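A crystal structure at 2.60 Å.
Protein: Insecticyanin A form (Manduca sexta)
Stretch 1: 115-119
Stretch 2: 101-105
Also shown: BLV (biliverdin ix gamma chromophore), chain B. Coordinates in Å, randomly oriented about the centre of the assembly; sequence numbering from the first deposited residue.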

ATOM      1  N   ILE A 115      -7.750  10.697 -14.317  1.00 27.80           N
ATOM      2  CA  ILE A 115      -7.222  10.671 -12.951  1.00 20.37           C
ATOM      3  C   ILE A 115      -5.781  10.186 -13.088  1.00 21.27           C
ATOM      4  O   ILE A 115      -5.527   9.007 -13.420  1.00 27.83           O
ATOM      5  CB  ILE A 115      -8.030   9.874 -11.942  1.00 28.36           C
ATOM      6  CG1 ILE A 115      -9.451  10.415 -11.907  1.00 27.33           C
ATOM      7  CG2 ILE A 115      -7.446   9.992 -10.551  1.00 22.76           C
ATOM      8  CD1 ILE A 115     -10.360   9.398 -11.224  1.00 45.51           C
ATOM      9  N   ASN A 116      -4.842  11.126 -12.867  1.00 19.59           N
ATOM     10  CA  ASN A 116      -3.389  10.899 -12.967  1.00 19.76           C
ATOM     11  C   ASN A 116      -2.729  10.850 -11.607  1.00 30.13           C
ATOM     12  O   ASN A 116      -3.212  11.460 -10.659  1.00 22.08           O
ATOM     13  CB  ASN A 116      -2.729  11.977 -13.857  1.00 25.73           C
ATOM     14  CG  ASN A 116      -2.961  11.711 -15.333  1.00 21.58           C
ATOM     15  OD1 ASN A 116      -2.271  12.233 -16.189  1.00 35.17           O
ATOM     16  ND2 ASN A 116      -3.899  10.925 -15.615  1.00 24.48           N
ATOM     17  N   TYR A 117      -1.628  10.124 -11.517  1.00 22.58           N
ATOM     18  CA  TYR A 117      -0.965  10.003 -10.234  1.00 24.71           C
ATOM     19  C   TYR A 117       0.505   9.668 -10.338  1.00 26.97           C
ATOM     20  O   TYR A 117       0.958   9.336 -11.380  1.00 21.05           O
ATOM     21  CB  TYR A 117      -1.641   8.729  -9.689  1.00 20.44           C
ATOM     22  CG  TYR A 117      -1.028   7.903  -8.540  1.00 26.82           C
ATOM     23  CD1 TYR A 117      -1.503   8.068  -7.237  1.00 28.66           C
ATOM     24  CD2 TYR A 117      -0.031   6.954  -8.781  1.00 25.91           C
ATOM     25  CE1 TYR A 117      -1.008   7.325  -6.160  1.00 28.27           C
ATOM     26  CE2 TYR A 117       0.470   6.191  -7.725  1.00 24.36           C
ATOM     27  CZ  TYR A 117      -0.024   6.376  -6.431  1.00 27.61           C
ATOM     28  OH  TYR A 117       0.467   5.622  -5.413  1.00 29.66           O
ATOM     29  N   ASN A 118       1.244   9.774  -9.251  1.00 27.07           N
ATOM     30  CA  ASN A 118       2.657   9.431  -9.207  1.00 24.90           C
ATOM     31  C   ASN A 118       3.028   9.192  -7.746  1.00 36.27           C
ATOM     32  O   ASN A 118       2.313   9.626  -6.867  1.00 22.96           O
ATOM     33  CB  ASN A 118       3.702  10.196 -10.002  1.00 15.15           C
ATOM     34  CG  ASN A 118       4.450  11.199  -9.154  1.00 14.85           C
ATOM     35  OD1 ASN A 118       3.860  12.080  -8.510  1.00 28.34           O
ATOM     36  ND2 ASN A 118       5.753  11.101  -9.216  1.00 27.77           N
ATOM     37  N   CYS A 119       4.101   8.473  -7.516  1.00 27.55           N
ATOM     38  CA  CYS A 119       4.618   8.111  -6.220  1.00 19.89           C
ATOM     39  C   CYS A 119       6.096   8.244  -6.350  1.00 28.44           C
ATOM     40  O   CYS A 119       6.708   7.646  -7.213  1.00 22.98           O
ATOM     41  CB  CYS A 119       4.203   6.671  -5.767  1.00 18.29           C
ATOM     42  SG  CYS A 119       4.773   6.444  -4.053  1.00 25.23           S
TER
HETATM   43  NA  BLV B 195       4.562  17.257 -12.570  1.00 24.15           N
HETATM   44  C1A BLV B 195       5.613  16.914 -11.788  1.00 24.98           C
HETATM   45  C2A BLV B 195       5.842  15.481 -11.716  1.00 28.95           C
HETATM   46  C3A BLV B 195       4.884  14.922 -12.509  1.00 17.72           C
HETATM   47  C4A BLV B 195       4.084  16.047 -13.029  1.00 21.30           C
HETATM   48  CMA BLV B 195       4.563  13.404 -12.787  1.00  8.95           C
HETATM   49  OA  BLV B 195       6.294  17.739 -11.218  1.00 24.83           O
HETATM   50  CAA BLV B 195       6.864  14.802 -10.898  1.00 21.36           C
HETATM   51  CBA BLV B 195       6.289  14.860  -9.514  1.00 20.54           C
HETATM   52  CGA BLV B 195       7.345  14.369  -8.524  1.00 26.58           C
HETATM   53  O1A BLV B 195       7.305  13.269  -8.044  1.00 21.39           O
HETATM   54  O2A BLV B 195       8.252  15.090  -8.250  1.00 28.06           O
HETATM   55  CHB BLV B 195       2.975  15.866 -13.854  1.00 24.83           C
HETATM   56  NB  BLV B 195       2.274  18.160 -14.327  1.00 22.06           N
HETATM   57  C1B BLV B 195       2.038  16.804 -14.254  1.00 23.55           C
HETATM   58  C2B BLV B 195       0.700  16.489 -14.688  1.00 18.21           C
HETATM   59  C3B BLV B 195       0.143  17.657 -15.012  1.00 32.10           C
HETATM   60  C4B BLV B 195       1.135  18.709 -14.768  1.00 32.87           C
HETATM   61  CMB BLV B 195       0.078  15.104 -14.768  1.00 18.64           C
HETATM   62  CAB BLV B 195      -1.256  17.860 -15.512  1.00 30.14           C
HETATM   63  CBB BLV B 195      -1.879  18.957 -14.972  1.00 27.45           C
HETATM   64  CHC BLV B 195       0.910  20.064 -15.047  1.00 19.54           C
HETATM   65  NC  BLV B 195       2.877  21.287 -14.337  1.00 23.44           N
HETATM   66  C1C BLV B 195       1.727  21.157 -15.041  1.00 32.16           C
HETATM   67  C2C BLV B 195       1.418  22.386 -15.791  1.00 21.57           C
HETATM   68  C3C BLV B 195       2.376  23.299 -15.612  1.00 33.68           C
HETATM   69  C4C BLV B 195       3.330  22.590 -14.667  1.00 24.84           C
HETATM   70  CMC BLV B 195       0.284  22.526 -16.692  1.00 22.62           C
HETATM   71  CAC BLV B 195       2.593  24.741 -16.111  1.00 26.95           C
HETATM   72  CBC BLV B 195       3.840  25.264 -16.192  1.00 20.73           C
HETATM   73  CHD BLV B 195       4.499  23.189 -14.080  1.00 28.77           C
HETATM   74  ND  BLV B 195       5.948  21.189 -13.998  1.00 25.23           N
HETATM   75  C1D BLV B 195       5.701  22.575 -13.787  1.00 32.09           C
HETATM   76  C2D BLV B 195       6.932  23.234 -13.251  1.00 31.24           C
HETATM   77  C3D BLV B 195       7.903  22.265 -13.140  1.00 38.77           C
HETATM   78  C4D BLV B 195       7.275  21.043 -13.610  1.00 32.57           C
HETATM   79  CMD BLV B 195       7.115  24.671 -12.867  1.00 24.53           C
HETATM   80  OD  BLV B 195       7.859  19.987 -13.665  1.00 27.26           O
HETATM   81  CAD BLV B 195       9.291  22.448 -12.669  1.00 21.94           C
HETATM   82  CBD BLV B 195      10.200  22.470 -13.883  1.00 20.54           C
HETATM   83  CGD BLV B 195      11.715  22.438 -13.465  1.00 35.73           C
HETATM   84  O1D BLV B 195      12.323  23.456 -13.363  1.00 31.02           O
HETATM   85  O2D BLV B 195      12.284  21.392 -13.213  1.00 29.54           O
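Stretch 2 101-105: LVPWV

An antiparallel pairing is often entered gradually, a loop closing on its neighbor until the backbones come into register, and this pair of segments from insecticyanin A illustrates the principle. Residues 115-119 are strand throughout; residues 101-105 run against them, the end-to-end directions of the touching parts lying 149° apart.

Leu 101, extended at phi/psi -88/139, makes no contact with the strand; its CD1 instead lies 3.4 Å from OD of the biliverdin. Val 102 (-128/89) comes closer through its backbone, its O 4.1 Å from CB of Asn 118, while its own side chain stays well clear. Pro 103, at -81/144 and with a C-gamma exo ring, is still outside the regular pairing, and its CA is 5.7 Å from that of Asn 118. Its CB sits 4.0 Å from OD1 of Asn 116 and 3.9 Å from CMB of the pigment. The same pigment accepts a hydrogen bond at O1A from ND2 of Asn 118, 2.9 Å away.

At Trp 104 (-105/132) the register locks. Its N donates to O of Tyr 117 at 2.9 Å, and its O accepts from N of Tyr 117 at 2.7 Å, the reciprocal couple that defines an antiparallel hydrogen-bonded pair. That carbonyl also receives a CA-H...O contact from CA of Asn 116, at 3.2 Å. The side chains of Trp 104 and Tyr 117 leave on one face of the sheet, where CB of Trp 104 approaches the edge of the Tyr 117 ring, 4.4 Å from CD2.

Val 105 (-96/108) then forms the non-hydrogen-bonded pair with Asn 116. No backbone hydrogen bonds join these two, and their CA atoms lie 4.4 Å apart, nearer than the CA atoms of Trp 104 and Tyr 117, at 5.1 Å. Their side chains share the opposite face, and CG2 of Val 105 packs 3.4 Å from ND2 of Asn 116.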

ATOM      1  N   LEU A 101       9.414  13.358 -16.733  1.00 20.71           N
ATOM      2  CA  LEU A 101       8.263  13.191 -15.855  1.00 28.32           C
ATOM      3  C   LEU A 101       7.385  12.043 -16.304  1.00 29.84           C
ATOM      4  O   LEU A 101       7.106  11.851 -17.512  1.00 35.01           O
ATOM      5  CB  LEU A 101       7.427  14.461 -15.626  1.00 23.12           C
ATOM      6  CG  LEU A 101       8.311  15.681 -15.287  1.00 23.06           C
ATOM      7  CD1 LEU A 101       7.431  16.914 -15.135  1.00 23.48           C
ATOM      8  CD2 LEU A 101       9.038  15.444 -13.938  1.00 18.42           C
ATOM      9  N   VAL A 102       6.921  11.296 -15.297  1.00 23.50           N
ATOM     10  CA  VAL A 102       6.121  10.165 -15.585  1.00 28.95           C
ATOM     11  C   VAL A 102       4.798  10.046 -14.869  1.00 20.05           C
ATOM     12  O   VAL A 102       4.733   9.390 -13.835  1.00 24.48           O
ATOM     13  CB  VAL A 102       6.980   8.872 -15.326  1.00 40.52           C
ATOM     14  CG1 VAL A 102       6.207   7.622 -15.739  1.00 24.47           C
ATOM     15  CG2 VAL A 102       8.321   8.853 -16.039  1.00 18.58           C
ATOM     16  N   PRO A 103       3.740  10.606 -15.429  1.00 32.57           N
ATOM     17  CA  PRO A 103       2.459  10.458 -14.778  1.00 27.05           C
ATOM     18  C   PRO A 103       1.818   9.099 -15.092  1.00 23.58           C
ATOM     19  O   PRO A 103       1.927   8.547 -16.178  1.00 25.62           O
ATOM     20  CB  PRO A 103       1.567  11.524 -15.396  1.00 25.55           C
ATOM     21  CG  PRO A 103       2.470  12.365 -16.297  1.00 17.27           C
ATOM     22  CD  PRO A 103       3.630  11.460 -16.647  1.00 23.26           C
ATOM     23  N   TRP A 104       1.156   8.549 -14.127  1.00 21.50           N
ATOM     24  CA  TRP A 104       0.486   7.303 -14.322  1.00 17.59           C
ATOM     25  C   TRP A 104      -1.007   7.639 -14.432  1.00 32.18           C
ATOM     26  O   TRP A 104      -1.541   8.370 -13.613  1.00 27.66           O
ATOM     27  CB  TRP A 104       0.591   6.379 -13.055  1.00 17.06           C
ATOM     28  CG  TRP A 104       1.987   5.901 -12.836  1.00 26.83           C
ATOM     29  CD1 TRP A 104       3.109   6.667 -12.981  1.00 20.85           C
ATOM     30  CD2 TRP A 104       2.425   4.609 -12.418  1.00 21.55           C
ATOM     31  NE1 TRP A 104       4.228   5.927 -12.702  1.00 25.75           N
ATOM     32  CE2 TRP A 104       3.827   4.649 -12.313  1.00 33.13           C
ATOM     33  CE3 TRP A 104       1.769   3.449 -12.049  1.00 20.29           C
ATOM     34  CZ2 TRP A 104       4.581   3.534 -11.872  1.00 22.25           C
ATOM     35  CZ3 TRP A 104       2.482   2.338 -11.653  1.00 23.20           C
ATOM     36  CH2 TRP A 104       3.875   2.394 -11.537  1.00 27.29           C
ATOM     37  N   VAL A 105      -1.689   7.105 -15.429  1.00 25.11           N
ATOM     38  CA  VAL A 105      -3.114   7.354 -15.602  1.00 29.01           C
ATOM     39  C   VAL A 105      -3.875   6.218 -14.960  1.00 24.26           C
ATOM     40  O   VAL A 105      -3.885   5.081 -15.458  1.00 29.25           O
ATOM     41  CB  VAL A 105      -3.520   7.446 -17.106  1.00 19.89           C
ATOM     42  CG1 VAL A 105      -5.015   7.903 -17.281  1.00 19.82           C
ATOM     43  CG2 VAL A 105      -2.631   8.550 -17.675  1.00 28.17           C
TER